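Local coordinates for conserved exported protein (Bacteroides fragilis, PDB 3CLW) that is of unknown function but probably hydrolyses O-glycosidic bonds in carbohydrates, using a TIM-barrel domain, at residues Arg340-Asp345 and Ser352-Trp357; Leu287-Arg292 and Leu346-Ala351; Ala64-Arg69 and Val403-Lys408; Val178-Pro183 and Lys307-Glu312. All blocks are in the same frame, centred on the assembly; numbering follows the deposited sequence.

How the contacts relate
Contacts 4, 1 and 2 follow the TIM barrel from its interior to its outer layer. Contact 4 spans the barrel between strands 178-182 and 307-310. Strand 307-310 pairs with strand 353-356, which contact 1 packs against helix 328-347. Contact 2 joins the turn just after that helix to helix 285-300. Contacts 1 and 2 have centres about 10 Å apart and share salt bridge Asp345-Arg292. Along the chain these two interleave, and contact 4 closes before contact 1 opens. Contact 3 links the loop leading into barrel strand 68-71 to the loop before strand 408-414, its centre about 12 Å from that of contact 1. It encloses the other three in sequence and ties the barrel to the C-terminal strands.

Contact 1. Residues Arg340-Asp345 and Ser352-Trp357; sequences RIIHND and SAWQWW
Ile341, Ile342 and Asp345 on the helix meet one residue of the strand, Trp354. The apolar part of the contact is a CH-pi interaction. Ile342 CG1 stands over the indole face, 3.7 Å from the centroid of the Trp354 five-membered ring and only 14° off the ring normal. Its CD1 runs on across the same indole and reaches Trp354 CE3 at 4.1 Å. The two side chains cross at about a right angle. Ile341 comes to the rim instead. Its CG2, anti to the backbone N, lies 3.7 Å from Trp354 NE1, near the ring plane.

The polar part sits at the same nitrogen edge. Asp345 OD2 is 3.0 Å from Trp354 NE1, and the carboxylate and indole planes are 36° apart. The other oxygen, Asp345 OD1, makes a salt bridge with Arg292. The buried carboxylate thus has a positive partner, which also bridges to Asp278, a second acid close to OD2. Within the helix, Asn344 ND2 gives a 2.8 Å bond to Arg340 O from above the carbonyl plane.

Trp354 leaves strand 353-356 with CG anti to its backbone N (chi1 -163°), which carries the indole under helix 328-347. The axes of the helix and strand segments run roughly antiparallel. Helix 391-400 also touches Ile342, and Ala310 of neighbouring strand 307-310 borders both Asp345 and Trp354.

Contact 2. Residues Leu287-Arg292 and Leu346-Ala351; sequences LLVDIR and LTLANA
Leu348 lies between Val289 and Arg292 and has more of its surface buried here than any other residue of the contact. Its CD1 branch does the reaching. It meets Val289 CB at 3.5 Å and also touches Val289 CG1. Leu348 CG is anti to the carbonyl carbon (chi1 -59°), which directs the branch toward helix 285-300. At the root of the side chain, Leu348 CB is 4.0 Å from Arg292 CB.

Arg292 offers its aliphatic base to this contact and turns its charge elsewhere. Its CB and CG pack on Ala349 CB. The chain is extended from CG to NE, and the guanidinium ends well past the two segments' interface. There NH1 bonds Leu288 O at 3.0 Å, in the carbonyl plane and on a lone pair, with an N-H...O angle of 164°. Leu288 CD1 covers one face of the group. Asp345 and Asp278 take its charge, and Ser281 O takes a further bond.

Ala349 is small enough to bring the backbones close, with its CA only 4.7 Å from Arg292 CA. Ala349 CA makes a C-H...O contact with Arg292 O at 3.4 Å. Just beyond, Asn350 turns the chain away from helix 328-347 with a positive phi (50°).

No hydrogen bond joins the two segments. They are held by apolar packing, and the guanidinium adds grip through partners beside them, probably fixing the arginine's rotation.

Contact 3. Residues Ala64-Arg69 and Val403-Lys408; sequences ALTNWR and VRPGMK
A type II beta turn from Arg404 to Met407 sets Arg404 and Pro405 against Ala64 and Thr66. The turn closes with Met407 N to Arg404 O at 3.1 Å. Arg404 N also makes a weak bond to Met407 SD. Gly406 sits at the turn's positive-phi position (104°).

The Arg404 side chain is bent at chi2 and chi3, which swings the guanidinium back to the other segment. Its NH2 donates to Ala64 O at the group's edge. The modelled length of 2.5 Å is very short, and the exact value is doubtful. The same nitrogen also bonds Ser400 O, at the end of helix 391-400. Thr66 CG2 rests over one guanidinium face, toward the rim, 3.4 Å from Arg404 NH1.

Segment 64-69 leads into barrel strand 68-71, while 403-408 leads into strand 408-414 of the C-terminal beta region. A beta domain beside the barrel is a feature of family 30 glycosidases.

Thr66 also packs CB on Pro405 CG at 3.6 Å. Its hydroxyl bonds Phe22 N of strand 6-25. A water lies 2.6 Å from Thr66 OG1 and donates to Val403 O at 3.0 Å.

Contact 4. Residues Val178-Pro183 and Lys307-Glu312; sequences VNYISP and KFWASE
Trp309 reaches across the barrel to Tyr180, and the contact lies at the far end of its indole. The side chain starts with CB directed toward strand 178-182. With CG anti to the carbonyl carbon (chi1 -84°), the indole is carried toward Tyr180. NE1, on the flank of the five-membered ring, bonds a carboxylate oxygen of Asp20, which probably fixes the ring's rotation. Ala353 and Gln355 of the next strand and Cys273 of strand 270-276 pack against the side chain.

The six-membered ring makes the crossing. CZ2 comes 3.9 Å from both Tyr180 CZ and Tyr180 OH. CH2, the leading atom, meets Tyr180 CZ at 3.5 Å and Tyr180 CE1 at 3.7 Å. It lies over the phenol face, offset toward the rim. This is an edge-to-face (T-shaped) pair, with ring centroids 4.9 Å apart and planes at 65°. Asn179 CB covers the opposite face of Tyr180, so the phenol is held between the two.

Strands 178-182 and 307-310 are the fourth and seventh of the barrel. In related clan GH-A enzymes these strands carry the catalytic acids at their C-terminal ends.

The C-H edge of the indole, probably slightly positive, points at the pi face of the phenol. This one aromatic pair carries the whole contact between the two strands.

Contact 1. Residues Arg340-Asp345 and Ser352-Trp357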
# COMPACT_ATOMS: atom_id res chain seq x y z
N ARG A 340 -2.44 11.42 -7.90
CA ARG A 340 -2.63 11.03 -9.30
C ARG A 340 -2.39 9.52 -9.51
O ARG A 340 -3.16 8.85 -10.21
CB ARG A 340 -1.70 11.84 -10.22
CG ARG A 340 -1.75 11.38 -11.69
CD ARG A 340 -1.11 12.38 -12.63
NE ARG A 340 0.34 12.39 -12.47
CZ ARG A 340 1.15 13.06 -13.28
NH1 ARG A 340 0.63 13.78 -14.29
NH2 ARG A 340 2.46 13.01 -13.09
N ILE A 341 -1.34 8.99 -8.88
CA ILE A 341 -1.16 7.56 -8.86
C ILE A 341 -2.40 6.88 -8.30
O ILE A 341 -2.91 5.92 -8.90
CB ILE A 341 0.06 7.10 -8.06
CG1 ILE A 341 1.34 7.70 -8.63
CG2 ILE A 341 0.17 5.56 -8.12
CD1 ILE A 341 2.51 7.68 -7.67
N ILE A 342 -2.90 7.40 -7.17
CA ILE A 342 -4.05 6.78 -6.53
C ILE A 342 -5.26 6.75 -7.47
O ILE A 342 -5.88 5.68 -7.67
CB ILE A 342 -4.42 7.42 -5.16
CG1 ILE A 342 -3.32 7.14 -4.14
CG2 ILE A 342 -5.79 6.87 -4.64
CD1 ILE A 342 -3.43 7.92 -2.80
N HIS A 343 -5.59 7.91 -8.04
CA HIS A 343 -6.75 8.02 -8.91
C HIS A 343 -6.71 7.03 -10.08
O HIS A 343 -7.69 6.38 -10.39
CB HIS A 343 -6.87 9.43 -9.44
CG HIS A 343 -7.88 9.56 -10.53
ND1 HIS A 343 -9.22 9.80 -10.28
CD2 HIS A 343 -7.76 9.47 -11.87
CE1 HIS A 343 -9.87 9.85 -11.42
NE2 HIS A 343 -9.01 9.64 -12.40
N ASN A 344 -5.56 6.95 -10.74
CA ASN A 344 -5.38 6.07 -11.89
C ASN A 344 -5.37 4.59 -11.51
O ASN A 344 -5.92 3.75 -12.24
CB ASN A 344 -4.13 6.49 -12.68
CG ASN A 344 -4.35 7.78 -13.44
OD1 ASN A 344 -4.93 7.76 -14.52
ND2 ASN A 344 -3.92 8.90 -12.88
N ASP A 345 -4.79 4.26 -10.36
CA ASP A 345 -4.92 2.91 -9.84
C ASP A 345 -6.36 2.49 -9.63
O ASP A 345 -6.77 1.38 -10.02
CB ASP A 345 -4.10 2.70 -8.57
CG ASP A 345 -2.63 2.46 -8.88
OD1 ASP A 345 -2.30 2.16 -10.05
OD2 ASP A 345 -1.79 2.57 -7.98
N SER A 352 -8.56 -2.66 -5.98
CA SER A 352 -9.37 -2.69 -4.75
C SER A 352 -8.70 -2.17 -3.49
O SER A 352 -9.34 -2.07 -2.44
CB SER A 352 -9.96 -4.10 -4.50
OG SER A 352 -11.03 -4.36 -5.41
N ALA A 353 -7.39 -1.90 -3.56
CA ALA A 353 -6.62 -1.38 -2.42
C ALA A 353 -5.48 -0.56 -2.97
O ALA A 353 -5.00 -0.85 -4.07
CB ALA A 353 -6.08 -2.48 -1.55
N TRP A 354 -5.06 0.46 -2.20
CA TRP A 354 -3.85 1.24 -2.49
C TRP A 354 -3.02 1.32 -1.20
O TRP A 354 -3.55 1.71 -0.16
CB TRP A 354 -4.19 2.65 -3.02
CG TRP A 354 -3.01 3.26 -3.68
CD1 TRP A 354 -2.67 3.17 -5.01
CD2 TRP A 354 -1.95 4.00 -3.05
NE1 TRP A 354 -1.48 3.82 -5.24
CE2 TRP A 354 -1.01 4.32 -4.05
CE3 TRP A 354 -1.69 4.39 -1.72
CZ2 TRP A 354 0.16 5.06 -3.77
CZ3 TRP A 354 -0.53 5.11 -1.44
CH2 TRP A 354 0.38 5.44 -2.48
N GLN A 355 -1.75 0.92 -1.26
CA GLN A 355 -0.95 0.76 -0.04
C GLN A 355 0.41 1.47 -0.13
O GLN A 355 1.16 1.29 -1.09
CB GLN A 355 -0.76 -0.72 0.29
CG GLN A 355 -2.04 -1.57 0.03
CD GLN A 355 -1.96 -2.96 0.60
OE1 GLN A 355 -1.01 -3.68 0.31
NE2 GLN A 355 -2.94 -3.34 1.41
N TRP A 356 0.67 2.32 0.85
CA TRP A 356 1.99 2.94 1.03
C TRP A 356 3.03 1.90 1.41
O TRP A 356 2.70 0.85 1.94
CB TRP A 356 1.94 3.99 2.17
CG TRP A 356 1.39 5.27 1.75
CD1 TRP A 356 0.12 5.74 1.99
CD2 TRP A 356 2.07 6.29 1.01
NE1 TRP A 356 -0.02 7.00 1.45
CE2 TRP A 356 1.16 7.36 0.84
CE3 TRP A 356 3.36 6.40 0.47
CZ2 TRP A 356 1.50 8.51 0.14
CZ3 TRP A 356 3.70 7.55 -0.23
CH2 TRP A 356 2.78 8.60 -0.38
N TRP A 357 4.30 2.23 1.15
CA TRP A 357 5.42 1.61 1.83
C TRP A 357 5.42 2.16 3.29
O TRP A 357 4.34 2.38 3.89
CB TRP A 357 6.71 1.89 1.01
CG TRP A 357 8.04 1.45 1.57
CD1 TRP A 357 9.16 2.22 1.65
CD2 TRP A 357 8.39 0.17 2.15
NE1 TRP A 357 10.18 1.51 2.23
CE2 TRP A 357 9.74 0.26 2.55
CE3 TRP A 357 7.68 -1.01 2.39
CZ2 TRP A 357 10.41 -0.81 3.17
CZ3 TRP A 357 8.35 -2.07 3.00
CH2 TRP A 357 9.70 -1.96 3.38

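Contact 2. Residues Leu287-Arg292 and Leu346-Ala351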
# COMPACT_ATOMS: atom_id res chain seq x y z
N LEU A 287 2.95 6.63 -19.79
CA LEU A 287 3.24 5.36 -19.14
C LEU A 287 2.23 5.09 -18.01
O LEU A 287 1.69 3.99 -17.91
CB LEU A 287 4.68 5.34 -18.63
CG LEU A 287 5.14 4.20 -17.71
CD1 LEU A 287 5.05 2.83 -18.43
CD2 LEU A 287 6.56 4.48 -17.21
N LEU A 288 1.99 6.11 -17.17
CA LEU A 288 1.08 6.00 -16.04
C LEU A 288 -0.25 5.38 -16.48
O LEU A 288 -0.70 4.37 -15.91
CB LEU A 288 0.86 7.38 -15.39
CG LEU A 288 -0.31 7.65 -14.41
CD1 LEU A 288 -0.01 7.18 -12.98
CD2 LEU A 288 -0.68 9.12 -14.41
N VAL A 289 -0.87 5.97 -17.49
CA VAL A 289 -2.22 5.54 -17.87
C VAL A 289 -2.27 4.24 -18.70
O VAL A 289 -3.15 3.41 -18.48
CB VAL A 289 -3.06 6.68 -18.51
CG1 VAL A 289 -3.18 7.87 -17.55
CG2 VAL A 289 -2.50 7.13 -19.89
N ASP A 290 -1.33 4.09 -19.64
CA ASP A 290 -1.24 2.89 -20.50
C ASP A 290 -1.04 1.60 -19.71
O ASP A 290 -1.80 0.63 -19.88
CB ASP A 290 -0.08 3.01 -21.50
CG ASP A 290 -0.36 4.01 -22.63
OD1 ASP A 290 0.61 4.31 -23.37
OD2 ASP A 290 -1.52 4.49 -22.78
N ILE A 291 -0.01 1.57 -18.85
CA ILE A 291 0.28 0.35 -18.10
C ILE A 291 -0.89 -0.07 -17.19
O ILE A 291 -1.21 -1.25 -17.10
CB ILE A 291 1.61 0.41 -17.33
CG1 ILE A 291 2.02 -1.01 -16.87
CG2 ILE A 291 1.51 1.36 -16.14
CD1 ILE A 291 3.47 -1.19 -16.66
N ARG A 292 -1.55 0.91 -16.57
CA ARG A 292 -2.66 0.62 -15.67
C ARG A 292 -3.92 0.16 -16.41
O ARG A 292 -4.68 -0.69 -15.91
CB ARG A 292 -2.94 1.82 -14.76
CG ARG A 292 -2.02 1.87 -13.53
CD ARG A 292 -1.75 3.28 -13.02
NE ARG A 292 -0.67 3.21 -12.04
CZ ARG A 292 0.62 3.32 -12.31
NH1 ARG A 292 1.02 3.58 -13.55
NH2 ARG A 292 1.53 3.20 -11.34
N LEU A 346 -7.14 3.36 -8.99
CA LEU A 346 -8.55 3.11 -8.70
C LEU A 346 -9.44 3.10 -9.94
O LEU A 346 -10.36 2.32 -10.04
CB LEU A 346 -9.08 4.15 -7.71
CG LEU A 346 -8.53 4.14 -6.28
CD1 LEU A 346 -9.06 5.34 -5.49
CD2 LEU A 346 -8.85 2.81 -5.57
N THR A 347 -9.16 3.99 -10.89
CA THR A 347 -10.06 4.18 -12.02
C THR A 347 -9.61 3.48 -13.31
O THR A 347 -10.43 3.17 -14.13
CB THR A 347 -10.30 5.68 -12.33
OG1 THR A 347 -9.04 6.28 -12.66
CG2 THR A 347 -10.90 6.40 -11.13
N LEU A 348 -8.31 3.28 -13.49
CA LEU A 348 -7.80 2.63 -14.68
C LEU A 348 -7.48 1.15 -14.41
O LEU A 348 -7.91 0.29 -15.16
CB LEU A 348 -6.60 3.36 -15.27
CG LEU A 348 -6.82 4.81 -15.70
CD1 LEU A 348 -5.68 5.27 -16.59
CD2 LEU A 348 -8.15 5.01 -16.39
N ALA A 349 -6.75 0.88 -13.33
CA ALA A 349 -6.38 -0.48 -12.96
C ALA A 349 -7.48 -1.13 -12.12
O ALA A 349 -7.38 -2.32 -11.81
CB ALA A 349 -5.03 -0.52 -12.27
N ASN A 350 -8.52 -0.36 -11.79
CA ASN A 350 -9.63 -0.79 -10.94
C ASN A 350 -9.17 -1.43 -9.64
O ASN A 350 -9.72 -2.46 -9.21
CB ASN A 350 -10.58 -1.73 -11.72
CG ASN A 350 -11.53 -0.98 -12.65
OD1 ASN A 350 -12.74 -1.14 -12.58
ND2 ASN A 350 -10.99 -0.16 -13.51
N ALA A 351 -8.15 -0.84 -9.00
CA ALA A 351 -7.53 -1.47 -7.84
C ALA A 351 -8.53 -1.54 -6.72
O ALA A 351 -9.25 -0.58 -6.49
CB ALA A 351 -6.31 -0.69 -7.41

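Contact 3. Residues Ala64-Arg69 and Val403-Lys408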
# COMPACT_ATOMS: atom_id res chain seq x y z
N ALA A 64 -6.97 7.60 8.51
CA ALA A 64 -7.83 6.51 8.94
C ALA A 64 -7.69 5.30 7.99
O ALA A 64 -8.66 4.83 7.41
CB ALA A 64 -9.30 6.96 9.03
N LEU A 65 -6.46 4.82 7.84
CA LEU A 65 -6.17 3.61 7.10
C LEU A 65 -6.98 2.42 7.58
O LEU A 65 -7.33 2.32 8.77
CB LEU A 65 -4.69 3.28 7.16
CG LEU A 65 -3.74 4.32 6.57
CD1 LEU A 65 -2.38 3.92 6.97
CD2 LEU A 65 -3.88 4.43 5.04
N THR A 66 -7.24 1.50 6.65
CA THR A 66 -8.15 0.42 6.92
C THR A 66 -7.54 -0.95 6.71
O THR A 66 -8.25 -1.96 6.76
CB THR A 66 -9.46 0.60 6.09
OG1 THR A 66 -9.13 0.99 4.77
CG2 THR A 66 -10.35 1.67 6.71
N ASN A 67 -6.24 -0.99 6.44
CA ASN A 67 -5.41 -2.18 6.54
C ASN A 67 -4.07 -1.69 7.10
O ASN A 67 -3.79 -0.47 7.03
CB ASN A 67 -5.23 -2.87 5.18
CG ASN A 67 -4.28 -4.09 5.23
OD1 ASN A 67 -4.60 -5.14 5.79
ND2 ASN A 67 -3.12 -3.95 4.63
N TRP A 68 -3.28 -2.59 7.67
CA TRP A 68 -1.92 -2.26 8.16
C TRP A 68 -1.00 -3.41 7.80
O TRP A 68 -1.33 -4.57 8.07
CB TRP A 68 -1.91 -2.04 9.68
CG TRP A 68 -0.58 -1.62 10.33
CD1 TRP A 68 0.10 -2.28 11.34
CD2 TRP A 68 0.18 -0.43 10.06
NE1 TRP A 68 1.22 -1.57 11.71
CE2 TRP A 68 1.29 -0.43 10.94
CE3 TRP A 68 0.02 0.63 9.15
CZ2 TRP A 68 2.28 0.59 10.92
CZ3 TRP A 68 1.00 1.65 9.13
CH2 TRP A 68 2.11 1.62 10.01
N ARG A 69 0.12 -3.10 7.14
CA ARG A 69 1.03 -4.17 6.72
C ARG A 69 2.16 -4.36 7.75
O ARG A 69 2.94 -3.44 8.01
CB ARG A 69 1.59 -3.91 5.32
CG ARG A 69 0.54 -3.83 4.19
CD ARG A 69 1.17 -3.38 2.85
NE ARG A 69 2.29 -4.24 2.45
CZ ARG A 69 2.20 -5.28 1.61
NH1 ARG A 69 1.05 -5.61 1.02
NH2 ARG A 69 3.30 -5.98 1.36
N VAL A 403 -13.31 6.91 1.66
CA VAL A 403 -13.55 5.70 0.84
C VAL A 403 -13.30 4.43 1.67
O VAL A 403 -12.18 3.95 1.78
CB VAL A 403 -12.72 5.71 -0.49
CG1 VAL A 403 -13.17 4.56 -1.41
CG2 VAL A 403 -12.91 7.04 -1.24
N ARG A 404 -14.36 3.92 2.27
CA ARG A 404 -14.27 2.88 3.31
C ARG A 404 -14.45 1.45 2.77
O ARG A 404 -15.09 1.26 1.73
CB ARG A 404 -15.36 3.13 4.37
CG ARG A 404 -15.28 4.45 5.11
CD ARG A 404 -14.52 4.26 6.40
NE ARG A 404 -13.19 4.75 6.24
CZ ARG A 404 -12.22 4.65 7.13
NH1 ARG A 404 -12.38 3.98 8.26
NH2 ARG A 404 -11.06 5.17 6.81
N PRO A 405 -13.90 0.45 3.48
CA PRO A 405 -14.05 -0.96 3.04
C PRO A 405 -15.48 -1.32 2.70
O PRO A 405 -16.37 -1.06 3.48
CB PRO A 405 -13.59 -1.76 4.27
CG PRO A 405 -12.59 -0.87 4.93
CD PRO A 405 -13.08 0.56 4.70
N GLY A 406 -15.71 -1.91 1.54
CA GLY A 406 -17.06 -2.37 1.19
C GLY A 406 -17.74 -1.45 0.20
O GLY A 406 -18.68 -1.86 -0.46
N MET A 407 -17.26 -0.21 0.09
CA MET A 407 -17.84 0.74 -0.85
C MET A 407 -17.52 0.25 -2.24
O MET A 407 -16.51 -0.42 -2.45
CB MET A 407 -17.27 2.15 -0.67
CG MET A 407 -17.87 2.96 0.50
SD MET A 407 -17.37 4.69 0.41
CE MET A 407 -18.32 5.32 1.75
N LYS A 408 -18.34 0.60 -3.20
CA LYS A 408 -18.00 0.29 -4.57
C LYS A 408 -17.75 1.56 -5.34
O LYS A 408 -18.40 2.56 -5.09
CB LYS A 408 -19.10 -0.58 -5.17
CG LYS A 408 -19.07 -1.94 -4.48
CD LYS A 408 -20.12 -2.88 -4.94
CE LYS A 408 -19.87 -4.26 -4.36
NZ LYS A 408 -21.18 -4.87 -3.96
O HOH W 1 -10.14 3.18 3.81

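Contact 4. Residues Val178-Pro183 and Lys307-Glu312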
# COMPACT_ATOMS: atom_id res chain seq x y z
N VAL A 178 -5.55 -11.03 11.32
CA VAL A 178 -4.55 -11.16 10.29
C VAL A 178 -5.23 -11.90 9.16
O VAL A 178 -5.40 -13.12 9.21
CB VAL A 178 -3.36 -11.98 10.80
CG1 VAL A 178 -2.29 -12.12 9.69
CG2 VAL A 178 -2.82 -11.34 12.10
N ASN A 179 -5.65 -11.14 8.14
CA ASN A 179 -6.45 -11.71 7.08
C ASN A 179 -5.67 -12.10 5.82
O ASN A 179 -6.21 -12.79 4.95
CB ASN A 179 -7.58 -10.73 6.72
CG ASN A 179 -8.48 -10.44 7.91
OD1 ASN A 179 -8.80 -11.34 8.70
ND2 ASN A 179 -8.87 -9.18 8.06
N TYR A 180 -4.41 -11.67 5.73
CA TYR A 180 -3.60 -11.91 4.53
C TYR A 180 -2.15 -12.21 4.89
O TYR A 180 -1.64 -11.71 5.91
CB TYR A 180 -3.60 -10.68 3.62
CG TYR A 180 -4.96 -10.02 3.41
CD1 TYR A 180 -5.39 -8.95 4.22
CD2 TYR A 180 -5.81 -10.45 2.38
CE1 TYR A 180 -6.63 -8.34 4.02
CE2 TYR A 180 -7.05 -9.87 2.17
CZ TYR A 180 -7.45 -8.81 2.98
OH TYR A 180 -8.68 -8.23 2.73
N ILE A 181 -1.51 -13.05 4.09
CA ILE A 181 -0.08 -13.36 4.21
C ILE A 181 0.55 -13.18 2.86
O ILE A 181 0.13 -13.82 1.90
CB ILE A 181 0.20 -14.80 4.66
CG1 ILE A 181 -0.19 -15.03 6.12
CG2 ILE A 181 1.71 -15.14 4.50
CD1 ILE A 181 -0.41 -16.47 6.48
N SER A 182 1.58 -12.36 2.82
CA SER A 182 2.33 -12.08 1.61
C SER A 182 3.77 -12.61 1.74
O SER A 182 4.62 -11.99 2.37
CB SER A 182 2.25 -10.59 1.31
OG SER A 182 2.91 -10.29 0.12
N PRO A 183 4.03 -13.82 1.18
CA PRO A 183 5.31 -14.51 1.47
C PRO A 183 6.52 -13.93 0.73
O PRO A 183 7.66 -14.08 1.20
CB PRO A 183 5.03 -15.96 1.03
CG PRO A 183 4.06 -15.80 -0.12
CD PRO A 183 3.17 -14.61 0.28
N LYS A 307 -9.25 -9.55 -8.34
CA LYS A 307 -8.93 -8.18 -7.93
C LYS A 307 -7.48 -7.75 -8.27
O LYS A 307 -6.59 -8.57 -8.51
CB LYS A 307 -9.21 -8.01 -6.44
CG LYS A 307 -10.69 -7.96 -6.07
CD LYS A 307 -10.84 -7.97 -4.59
CE LYS A 307 -12.28 -7.71 -4.20
NZ LYS A 307 -12.45 -7.64 -2.72
N PHE A 308 -7.27 -6.44 -8.26
CA PHE A 308 -5.94 -5.88 -8.23
C PHE A 308 -5.70 -5.05 -6.95
O PHE A 308 -6.60 -4.36 -6.49
CB PHE A 308 -5.67 -5.03 -9.49
CG PHE A 308 -4.28 -4.45 -9.52
CD1 PHE A 308 -3.19 -5.27 -9.75
CD2 PHE A 308 -4.08 -3.11 -9.25
CE1 PHE A 308 -1.91 -4.75 -9.75
CE2 PHE A 308 -2.82 -2.58 -9.23
CZ PHE A 308 -1.72 -3.39 -9.48
N TRP A 309 -4.50 -5.14 -6.37
CA TRP A 309 -4.04 -4.30 -5.25
C TRP A 309 -2.72 -3.63 -5.63
O TRP A 309 -1.75 -4.30 -6.06
CB TRP A 309 -3.81 -5.12 -3.98
CG TRP A 309 -5.02 -5.40 -3.11
CD1 TRP A 309 -6.35 -5.35 -3.48
CD2 TRP A 309 -5.00 -5.83 -1.73
NE1 TRP A 309 -7.14 -5.69 -2.41
CE2 TRP A 309 -6.35 -5.99 -1.33
CE3 TRP A 309 -3.97 -6.07 -0.78
CZ2 TRP A 309 -6.70 -6.39 -0.05
CZ3 TRP A 309 -4.33 -6.49 0.50
CH2 TRP A 309 -5.68 -6.63 0.86
N ALA A 310 -2.69 -2.31 -5.52
CA ALA A 310 -1.42 -1.58 -5.58
C ALA A 310 -0.86 -1.67 -4.15
O ALA A 310 -1.47 -1.16 -3.19
CB ALA A 310 -1.63 -0.14 -6.09
N SER A 311 0.22 -2.40 -3.96
CA SER A 311 0.55 -2.85 -2.60
C SER A 311 1.82 -2.26 -2.00
O SER A 311 2.21 -2.63 -0.89
CB SER A 311 0.63 -4.38 -2.56
OG SER A 311 1.59 -4.83 -3.51
N GLU A 312 2.48 -1.36 -2.73
CA GLU A 312 3.63 -0.62 -2.19
C GLU A 312 3.99 0.53 -3.08
O GLU A 312 4.08 0.38 -4.27
CB GLU A 312 4.86 -1.51 -2.01
CG GLU A 312 5.91 -0.90 -1.06
CD GLU A 312 7.25 -1.60 -1.11
OE1 GLU A 312 7.34 -2.81 -0.79
OE2 GLU A 312 8.23 -0.93 -1.45